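Local structure of Glyco_hydro_cc domain-containing protein (Blastomyces gilchristii, 6UB0) at residues G3-A8 with E192-L197; S54-A59 with N98-R103; E204-F209 with K225-I230. The protein acts as a curdlan-specific exo-beta-1,3-glucanase of glycoside hydrolase family 128, cleaving beta-1,3-glucan from the ends of its chains. One frame throughout, in Å; residues are numbered along the deposited sequence.

Contact 1: residues G3-A8 with E192-L197; sequences GKRGLA and EVLPWL
At the closing seam of the TIM barrel, K4 and R5, where the chain enters the first strand of the barrel, reach outward to L197 and L194 of helix 183-199. Backbone bonds from K4 to Y206 and from R5 to S24 place this entry strand between the last and second strands, which is the evidence for closure. K4 runs extended beyond CG, and its NZ donates to L197 O at 2.7 Å, in the carbonyl plane with a C=O...N angle of 148°. The same ammonium also bonds V203 O, so one lysine bridges two carbonyls on either side of the turn linking the helix to strand 203-208.

The R5 chain bends at chi3 (-55°), which turns its guanidinium against L194, the two side chains crossing at about a right angle. Methyl CD1 of L194 covers one guanidinium face, 3.7 Å from R5 CZ and displaced from the centre of the group. The planar group is kept from rotating by polar partners: NE meets Y206 OH, NH1 meets Y227 O, and NH2 meets both D198 and the terminal residue's I230 O. The other branch of L194, CD2, lies 4.1 Å from R5 NE.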
loop_
_atom_site.group_PDB
_atom_site.type_symbol
_atom_site.label_atom_id
_atom_site.label_comp_id
_atom_site.label_asym_id
_atom_site.label_seq_id
_atom_site.Cartn_x
_atom_site.Cartn_y
_atom_site.Cartn_z
ATOM N N GLY A 3 5.723 -2.508 14.116
ATOM C CA GLY A 3 5.745 -1.128 13.619
ATOM C C GLY A 3 5.490 -1.060 12.122
ATOM O O GLY A 3 5.647 0.093 11.563
ATOM N N LYS A 4 5.110 -2.198 11.501
ATOM C CA LYS A 4 4.802 -2.346 10.041
ATOM C C LYS A 4 3.298 -2.173 9.728
ATOM O O LYS A 4 2.987 -1.876 8.541
ATOM C CB LYS A 4 5.182 -3.705 9.445
ATOM C CG LYS A 4 6.583 -4.229 9.703
ATOM C CD LYS A 4 6.765 -5.557 9.005
ATOM C CE LYS A 4 8.116 -6.217 9.233
ATOM N NZ LYS A 4 8.209 -7.486 8.451
ATOM N N ARG A 5 2.401 -2.345 10.693
ATOM C CA ARG A 5 0.945 -2.436 10.419
ATOM C C ARG A 5 0.292 -1.064 10.188
ATOM O O ARG A 5 0.447 -0.182 11.093
ATOM C CB ARG A 5 0.296 -3.071 11.645
ATOM C CG ARG A 5 -1.102 -3.583 11.353
ATOM C CD ARG A 5 -1.617 -4.632 12.346
ATOM N NE ARG A 5 -0.748 -5.796 12.500
ATOM C CZ ARG A 5 -0.903 -6.757 13.436
ATOM N NH1 ARG A 5 -1.917 -6.690 14.279
ATOM N NH2 ARG A 5 -0.039 -7.749 13.547
ATOM N N GLY A 6 -0.522 -0.943 9.124
ATOM C CA GLY A 6 -1.124 0.299 8.616
ATOM C C GLY A 6 -2.644 0.350 8.724
ATOM O O GLY A 6 -3.294 -0.725 8.689
ATOM N N LEU A 7 -3.175 1.569 8.671
ATOM C CA LEU A 7 -4.636 1.848 8.668
ATOM C C LEU A 7 -4.977 2.479 7.314
ATOM O O LEU A 7 -4.756 3.677 7.139
ATOM C CB LEU A 7 -4.948 2.753 9.857
ATOM C CG LEU A 7 -4.791 2.078 11.235
ATOM C CD1 LEU A 7 -4.984 3.120 12.325
ATOM C CD2 LEU A 7 -5.763 0.922 11.408
ATOM N N ALA A 8 -5.571 1.684 6.409
ATOM C CA ALA A 8 -6.032 2.095 5.069
ATOM C C ALA A 8 -7.513 2.545 5.184
ATOM O O ALA A 8 -8.352 1.744 5.526
ATOM C CB ALA A 8 -5.868 0.924 4.146
ATOM N N GLU A 192 -2.822 -16.308 10.180
ATOM C CA GLU A 192 -1.721 -16.939 9.407
ATOM C C GLU A 192 -0.778 -15.853 8.850
ATOM O O GLU A 192 0.464 -15.946 9.063
ATOM C CB GLU A 192 -2.357 -17.814 8.313
ATOM C CG GLU A 192 -1.392 -18.450 7.318
ATOM C CD GLU A 192 -0.442 -19.508 7.840
ATOM O OE1 GLU A 192 -0.828 -20.250 8.765
ATOM O OE2 GLU A 192 0.677 -19.600 7.299
ATOM N N VAL A 193 -1.323 -14.818 8.207
ATOM C CA VAL A 193 -0.497 -13.847 7.419
ATOM C C VAL A 193 0.117 -12.763 8.336
ATOM O O VAL A 193 1.275 -12.343 8.086
ATOM C CB VAL A 193 -1.330 -13.289 6.250
ATOM C CG1 VAL A 193 -2.018 -14.429 5.505
ATOM C CG2 VAL A 193 -2.362 -12.246 6.674
ATOM N N LEU A 194 -0.559 -12.319 9.401
ATOM C CA LEU A 194 -0.001 -11.168 10.178
ATOM C C LEU A 194 1.370 -11.497 10.790
ATOM O O LEU A 194 2.327 -10.720 10.674
ATOM C CB LEU A 194 -1.007 -10.689 11.232
ATOM C CG LEU A 194 -2.182 -9.860 10.706
ATOM C CD1 LEU A 194 -3.061 -9.306 11.816
ATOM C CD2 LEU A 194 -1.691 -8.717 9.812
ATOM N N PRO A 195 1.548 -12.658 11.451
ATOM C CA PRO A 195 2.870 -13.023 11.962
ATOM C C PRO A 195 3.907 -13.134 10.822
ATOM O O PRO A 195 5.001 -12.608 10.946
ATOM C CB PRO A 195 2.642 -14.372 12.659
ATOM C CG PRO A 195 1.137 -14.520 12.816
ATOM C CD PRO A 195 0.523 -13.679 11.713
ATOM N N TRP A 196 3.516 -13.749 9.714
ATOM C CA TRP A 196 4.379 -14.006 8.530
ATOM C C TRP A 196 4.857 -12.668 7.942
ATOM O O TRP A 196 6.103 -12.467 7.685
ATOM C CB TRP A 196 3.583 -14.838 7.510
ATOM C CG TRP A 196 4.411 -15.272 6.346
ATOM C CD1 TRP A 196 5.262 -16.332 6.326
ATOM C CD2 TRP A 196 4.526 -14.627 5.065
ATOM N NE1 TRP A 196 5.908 -16.391 5.120
ATOM C CE2 TRP A 196 5.465 -15.371 4.321
ATOM C CE3 TRP A 196 3.928 -13.510 4.472
ATOM C CZ2 TRP A 196 5.817 -15.035 3.019
ATOM C CZ3 TRP A 196 4.292 -13.168 3.194
ATOM C CH2 TRP A 196 5.219 -13.930 2.474
ATOM N N LEU A 197 3.905 -11.748 7.782
ATOM C CA LEU A 197 4.213 -10.376 7.288
ATOM C C LEU A 197 5.139 -9.717 8.308
ATOM O O LEU A 197 6.112 -9.068 7.888
ATOM C CB LEU A 197 2.906 -9.603 7.042
ATOM C CG LEU A 197 2.060 -10.135 5.884
ATOM C CD1 LEU A 197 0.607 -9.688 5.973
ATOM C CD2 LEU A 197 2.661 -9.701 4.550
#

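Contact 2: residues S54-A59 with N98-R103; sequences SWNADA and NPYAAR
Y100 lays its ring against A59 on helix 52-64, joining the outer helical layer of the TIM barrel to the loop that leads from helix 86-96 into strand 105-111. The central contact is CH-pi: the A59 methyl stands 3.6 Å from the Y100 ring centroid, only 16° off the ring normal, so CB lies over the face. The indole of W55, one helical turn earlier, flanks this pair. Its NE1 comes within 4.0 Å of Y100 CE2; the ring planes are 77° apart and the approach is oblique. A59 CB also lies over a face of the indole, so the methyl sits where two steeply inclined rings converge. At the far end of the tyrosine, OH is 3.2 Å from N56 CA, against the helix backbone, and the N56 side chain crosses the phenol at about a right angle.

Several bonds position these groups. In the helix, A59 N donates to W55 O, setting the two residues one turn apart, while W55 NE1 makes a weak hydrogen bond to Y96 O. Y100 also touches E60 and I63 further along the helix. E60 in turn forms a salt bridge with R103 NH1, a second tie between helix and loop. The loop is itself anchored through N98, whose side-chain amide bonds N133 O and K135 N, on either side of C134 of the C130-C134 disulfide. R103 N closes the local turn on Y100 O at 3.1 Å.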
loop_
_atom_site.group_PDB
_atom_site.type_symbol
_atom_site.label_atom_id
_atom_site.label_comp_id
_atom_site.label_asym_id
_atom_site.label_seq_id
_atom_site.Cartn_x
_atom_site.Cartn_y
_atom_site.Cartn_z
ATOM N N SER A 54 -2.323 18.669 -8.674
ATOM C CA SER A 54 -2.093 19.168 -7.289
ATOM C C SER A 54 -0.864 18.518 -6.641
ATOM O O SER A 54 -0.454 18.945 -5.539
ATOM C CB SER A 54 -3.328 18.988 -6.444
ATOM O OG SER A 54 -3.541 17.626 -6.156
ATOM N N TRP A 55 -0.300 17.500 -7.277
ATOM C CA TRP A 55 0.730 16.630 -6.654
ATOM C C TRP A 55 1.900 17.461 -6.105
ATOM O O TRP A 55 2.360 17.194 -4.995
ATOM C CB TRP A 55 1.229 15.602 -7.652
ATOM C CG TRP A 55 2.246 14.710 -7.044
ATOM C CD1 TRP A 55 3.517 14.487 -7.474
ATOM C CD2 TRP A 55 2.062 13.929 -5.859
ATOM N NE1 TRP A 55 4.150 13.630 -6.623
ATOM C CE2 TRP A 55 3.268 13.229 -5.654
ATOM C CE3 TRP A 55 0.985 13.724 -4.986
ATOM C CZ2 TRP A 55 3.422 12.324 -4.611
ATOM C CZ3 TRP A 55 1.150 12.846 -3.935
ATOM C CH2 TRP A 55 2.348 12.163 -3.750
ATOM N N ASN A 56 2.403 18.432 -6.862
ATOM C CA ASN A 56 3.512 19.273 -6.346
ATOM C C ASN A 56 3.104 19.709 -4.930
ATOM O O ASN A 56 3.904 19.443 -3.953
ATOM C CB ASN A 56 3.780 20.319 -7.417
ATOM C CG ASN A 56 3.571 19.577 -8.715
ATOM O OD1 ASN A 56 2.429 19.449 -9.209
ATOM N ND2 ASN A 56 4.597 18.837 -9.104
ATOM N N ALA A 57 1.975 20.449 -4.905
ATOM C CA ALA A 57 1.449 21.164 -3.724
ATOM C C ALA A 57 1.202 20.143 -2.636
ATOM O O ALA A 57 1.550 20.406 -1.490
ATOM C CB ALA A 57 0.182 21.895 -4.078
ATOM N N ASP A 58 0.644 18.990 -3.005
ATOM C CA ASP A 58 0.226 17.954 -2.023
ATOM C C ASP A 58 1.475 17.343 -1.384
ATOM O O ASP A 58 1.518 17.294 -0.151
ATOM C CB ASP A 58 -0.667 16.908 -2.686
ATOM C CG ASP A 58 -1.952 17.440 -3.306
ATOM O OD1 ASP A 58 -2.619 18.279 -2.677
ATOM O OD2 ASP A 58 -2.318 16.921 -4.390
ATOM N N ALA A 59 2.482 16.950 -2.182
ATOM C CA ALA A 59 3.770 16.426 -1.661
ATOM C C ALA A 59 4.390 17.474 -0.700
ATOM O O ALA A 59 4.978 17.108 0.363
ATOM C CB ALA A 59 4.691 16.059 -2.807
ATOM N N ASN A 98 10.211 11.231 -8.544
ATOM C CA ASN A 98 11.701 11.325 -8.405
ATOM C C ASN A 98 12.155 12.627 -7.743
ATOM O O ASN A 98 13.187 12.638 -7.098
ATOM C CB ASN A 98 12.437 11.267 -9.748
ATOM C CG ASN A 98 12.818 9.861 -10.154
ATOM O OD1 ASN A 98 12.201 8.905 -9.707
ATOM N ND2 ASN A 98 13.817 9.713 -11.010
ATOM N N PRO A 99 11.525 13.780 -8.059
ATOM C CA PRO A 99 11.844 15.069 -7.440
ATOM C C PRO A 99 11.854 15.157 -5.912
ATOM O O PRO A 99 12.506 15.997 -5.428
ATOM C CB PRO A 99 10.711 16.008 -7.888
ATOM C CG PRO A 99 9.862 15.205 -8.882
ATOM C CD PRO A 99 10.667 13.974 -9.240
ATOM N N TYR A 100 11.065 14.335 -5.228
ATOM C CA TYR A 100 10.959 14.298 -3.748
ATOM C C TYR A 100 11.873 13.230 -3.151
ATOM O O TYR A 100 11.747 12.945 -1.976
ATOM C CB TYR A 100 9.498 14.078 -3.358
ATOM C CG TYR A 100 8.634 15.148 -3.950
ATOM C CD1 TYR A 100 8.562 16.380 -3.347
ATOM C CD2 TYR A 100 7.985 14.956 -5.166
ATOM C CE1 TYR A 100 7.805 17.394 -3.887
ATOM C CE2 TYR A 100 7.272 15.985 -5.752
ATOM C CZ TYR A 100 7.196 17.204 -5.107
ATOM O OH TYR A 100 6.481 18.234 -5.621
ATOM N N ALA A 101 12.757 12.653 -3.949
ATOM C CA ALA A 101 13.644 11.544 -3.529
ATOM C C ALA A 101 14.499 11.958 -2.328
ATOM O O ALA A 101 14.753 11.096 -1.476
ATOM C CB ALA A 101 14.524 11.121 -4.668
ATOM N N ALA A 102 14.931 13.215 -2.279
ATOM C CA ALA A 102 15.868 13.710 -1.244
ATOM C C ALA A 102 15.119 13.847 0.093
ATOM O O ALA A 102 15.737 13.645 1.146
ATOM C CB ALA A 102 16.521 14.998 -1.702
ATOM N N ARG A 103 13.804 14.073 0.047
ATOM C CA ARG A 103 13.000 14.449 1.234
ATOM C C ARG A 103 12.043 13.324 1.656
ATOM O O ARG A 103 11.479 13.389 2.731
ATOM C CB ARG A 103 12.345 15.801 0.948
ATOM C CG ARG A 103 13.352 16.941 1.074
ATOM C CD ARG A 103 12.963 18.307 0.505
ATOM N NE ARG A 103 12.234 18.325 -0.767
ATOM C CZ ARG A 103 11.107 18.998 -0.985
ATOM N NH1 ARG A 103 10.546 19.689 -0.003
ATOM N NH2 ARG A 103 10.503 18.908 -2.169
#

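Contact 3: residues E204-F209 with K225-I230; sequences ERYASF and KAYKTI
Y227 points from helix 222-229 at S208 and A207 of strand 203-208. From its CB, the ring carbon CG lies anti to the backbone N (chi1 -174°), which sends the phenol away from the helix toward the strand. Along one side of the ring, CD1 passes 3.9 Å from S208 CB and CE1 comes to 3.6 Å from the same atom. S208 CB lies over the ring face, so this is a CH-pi contact. CE1 of Y227 also lies 4.3 Å from CE1 of Y206, approaching that ring at its edge. Strand and helix form the final beta-alpha unit of the TIM barrel, and the axes of segments 205-208 and 225-229 run nearly antiparallel (162°), 10.7 Å apart at closest. Further out, CZ of Y227 is 3.5 Å from S208 N. At the tip, OH accepts the S208 N-H at 3.1 Å with an angle of 156°, and it probably donates to the carbonyl G6 O, which would leave this buried hydroxyl gripped by two backbone groups from two strands. The tip also packs on A207 CA, 3.3 Å from OH. Another aromatic, F23, meets the Y227 ring obliquely.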
loop_
_atom_site.group_PDB
_atom_site.type_symbol
_atom_site.label_atom_id
_atom_site.label_comp_id
_atom_site.label_asym_id
_atom_site.label_seq_id
_atom_site.Cartn_x
_atom_site.Cartn_y
_atom_site.Cartn_z
ATOM N N GLU A 204 8.313 -4.226 4.550
ATOM C CA GLU A 204 8.591 -3.036 5.410
ATOM C C GLU A 204 7.305 -2.605 6.112
ATOM O O GLU A 204 7.392 -2.241 7.295
ATOM C CB GLU A 204 9.135 -1.839 4.601
ATOM C CG GLU A 204 9.408 -0.564 5.409
ATOM C CD GLU A 204 10.361 0.485 4.829
ATOM O OE1 GLU A 204 11.484 0.696 5.395
ATOM O OE2 GLU A 204 10.000 1.138 3.848
ATOM N N ARG A 205 6.189 -2.554 5.377
ATOM C CA ARG A 205 4.872 -2.070 5.875
ATOM C C ARG A 205 3.724 -2.779 5.166
ATOM O O ARG A 205 3.927 -3.274 4.024
ATOM C CB ARG A 205 4.735 -0.557 5.727
ATOM C CG ARG A 205 5.492 0.246 6.780
ATOM C CD ARG A 205 5.109 1.711 6.728
ATOM N NE ARG A 205 5.553 2.487 7.867
ATOM C CZ ARG A 205 5.476 3.812 7.980
ATOM N NH1 ARG A 205 4.964 4.535 6.997
ATOM N NH2 ARG A 205 5.889 4.401 9.097
ATOM N N TYR A 206 2.569 -2.906 5.846
ATOM C CA TYR A 206 1.365 -3.509 5.204
ATOM C C TYR A 206 0.084 -2.900 5.782
ATOM O O TYR A 206 0.154 -2.334 6.895
ATOM C CB TYR A 206 1.394 -5.037 5.286
ATOM C CG TYR A 206 1.355 -5.555 6.698
ATOM C CD1 TYR A 206 0.171 -5.591 7.409
ATOM C CD2 TYR A 206 2.526 -5.914 7.356
ATOM C CE1 TYR A 206 0.139 -6.004 8.726
ATOM C CE2 TYR A 206 2.504 -6.357 8.670
ATOM C CZ TYR A 206 1.313 -6.340 9.371
ATOM O OH TYR A 206 1.295 -6.737 10.670
ATOM N N ALA A 207 -1.045 -3.133 5.099
ATOM C CA ALA A 207 -2.400 -2.689 5.492
ATOM C C ALA A 207 -3.429 -3.688 4.983
ATOM O O ALA A 207 -3.558 -3.914 3.752
ATOM C CB ALA A 207 -2.700 -1.328 4.960
ATOM N N SER A 208 -4.174 -4.276 5.893
ATOM C CA SER A 208 -5.355 -5.072 5.517
ATOM C C SER A 208 -6.382 -4.146 4.911
ATOM O O SER A 208 -6.419 -2.938 5.289
ATOM C CB SER A 208 -5.946 -5.821 6.672
ATOM O OG SER A 208 -6.252 -7.136 6.243
ATOM N N PHE A 209 -7.175 -4.694 3.990
ATOM C CA PHE A 209 -8.138 -3.903 3.202
ATOM C C PHE A 209 -9.545 -4.087 3.780
ATOM O O PHE A 209 -10.112 -5.135 3.614
ATOM C CB PHE A 209 -8.067 -4.332 1.730
ATOM C CG PHE A 209 -9.037 -3.626 0.836
ATOM C CD1 PHE A 209 -8.739 -2.404 0.249
ATOM C CD2 PHE A 209 -10.283 -4.197 0.561
ATOM C CE1 PHE A 209 -9.628 -1.782 -0.601
ATOM C CE2 PHE A 209 -11.178 -3.547 -0.273
ATOM C CZ PHE A 209 -10.858 -2.360 -0.874
ATOM N N LYS A 225 -11.151 -6.319 15.462
ATOM C CA LYS A 225 -10.452 -6.720 16.713
ATOM C C LYS A 225 -9.216 -7.563 16.422
ATOM O O LYS A 225 -8.191 -7.349 17.074
ATOM C CB LYS A 225 -11.343 -7.593 17.590
ATOM C CG LYS A 225 -12.404 -6.868 18.395
ATOM C CD LYS A 225 -13.417 -7.848 18.979
ATOM C CE LYS A 225 -14.328 -7.232 20.019
ATOM N NZ LYS A 225 -14.832 -8.246 20.981
ATOM N N ALA A 226 -9.323 -8.534 15.523
ATOM C CA ALA A 226 -8.202 -9.418 15.145
ATOM C C ALA A 226 -7.052 -8.573 14.575
ATOM O O ALA A 226 -5.859 -8.830 14.901
ATOM C CB ALA A 226 -8.668 -10.433 14.138
ATOM N N TYR A 227 -7.371 -7.660 13.651
ATOM C CA TYR A 227 -6.351 -6.832 12.984
ATOM C C TYR A 227 -5.666 -5.970 14.056
ATOM O O TYR A 227 -4.463 -5.773 13.959
ATOM C CB TYR A 227 -6.968 -5.979 11.879
ATOM C CG TYR A 227 -5.963 -5.207 11.061
ATOM C CD1 TYR A 227 -4.932 -5.859 10.420
ATOM C CD2 TYR A 227 -6.146 -3.869 10.784
ATOM C CE1 TYR A 227 -4.008 -5.181 9.645
ATOM C CE2 TYR A 227 -5.250 -3.176 9.983
ATOM C CZ TYR A 227 -4.199 -3.838 9.369
ATOM O OH TYR A 227 -3.265 -3.184 8.604
ATOM N N LYS A 228 -6.390 -5.590 15.107
ATOM C CA LYS A 228 -5.907 -4.678 16.196
ATOM C C LYS A 228 -4.993 -5.385 17.201
ATOM O O LYS A 228 -4.186 -4.657 17.815
ATOM C CB LYS A 228 -7.104 -4.095 16.951
ATOM C CG LYS A 228 -6.786 -2.960 17.913
ATOM C CD LYS A 228 -8.050 -2.293 18.364
ATOM C CE LYS A 228 -7.838 -0.998 19.101
ATOM N NZ LYS A 228 -9.108 -0.611 19.756
ATOM N N THR A 229 -5.141 -6.710 17.401
ATOM C CA THR A 229 -4.594 -7.462 18.561
ATOM C C THR A 229 -3.585 -8.531 18.137
ATOM O O THR A 229 -2.828 -8.931 18.984
ATOM C CB THR A 229 -5.689 -8.191 19.354
ATOM O OG1 THR A 229 -6.211 -9.196 18.494
ATOM C CG2 THR A 229 -6.817 -7.313 19.840
ATOM N N ILE A 230 -3.591 -9.013 16.891
ATOM C CA ILE A 230 -2.815 -10.231 16.564
ATOM C C ILE A 230 -1.335 -9.845 16.517
ATOM O O ILE A 230 -0.897 -8.729 16.158
ATOM C CB ILE A 230 -3.327 -10.887 15.280
ATOM C CG1 ILE A 230 -4.670 -11.568 15.536
ATOM C CG2 ILE A 230 -2.279 -11.826 14.728
ATOM C CD1 ILE A 230 -5.370 -12.040 14.303
ATOM O OXT ILE A 230 -0.531 -10.705 16.871
#

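Contacts 1 and 3 are neighbouring parts of one seam, with centres 4 Å apart. They touch where K4 CG packs 3.2 Å from E204 O and where L194 CD2 packs 3.4 Å from Y206 CE1. Contact 2 lies on the opposite side of the chain's centre, its centre about 27 Å from that of contact 1 and about 28 Å from that of contact 3, and touches neither. The segment 204-209 also carries F209 of the glycan pocket, which touches both bound glucose units though it takes no part in contact 3. The A207 side chain is about 11 Å from each sugar, and that of W55 about 13 Å from the beta-D-glucopyranose.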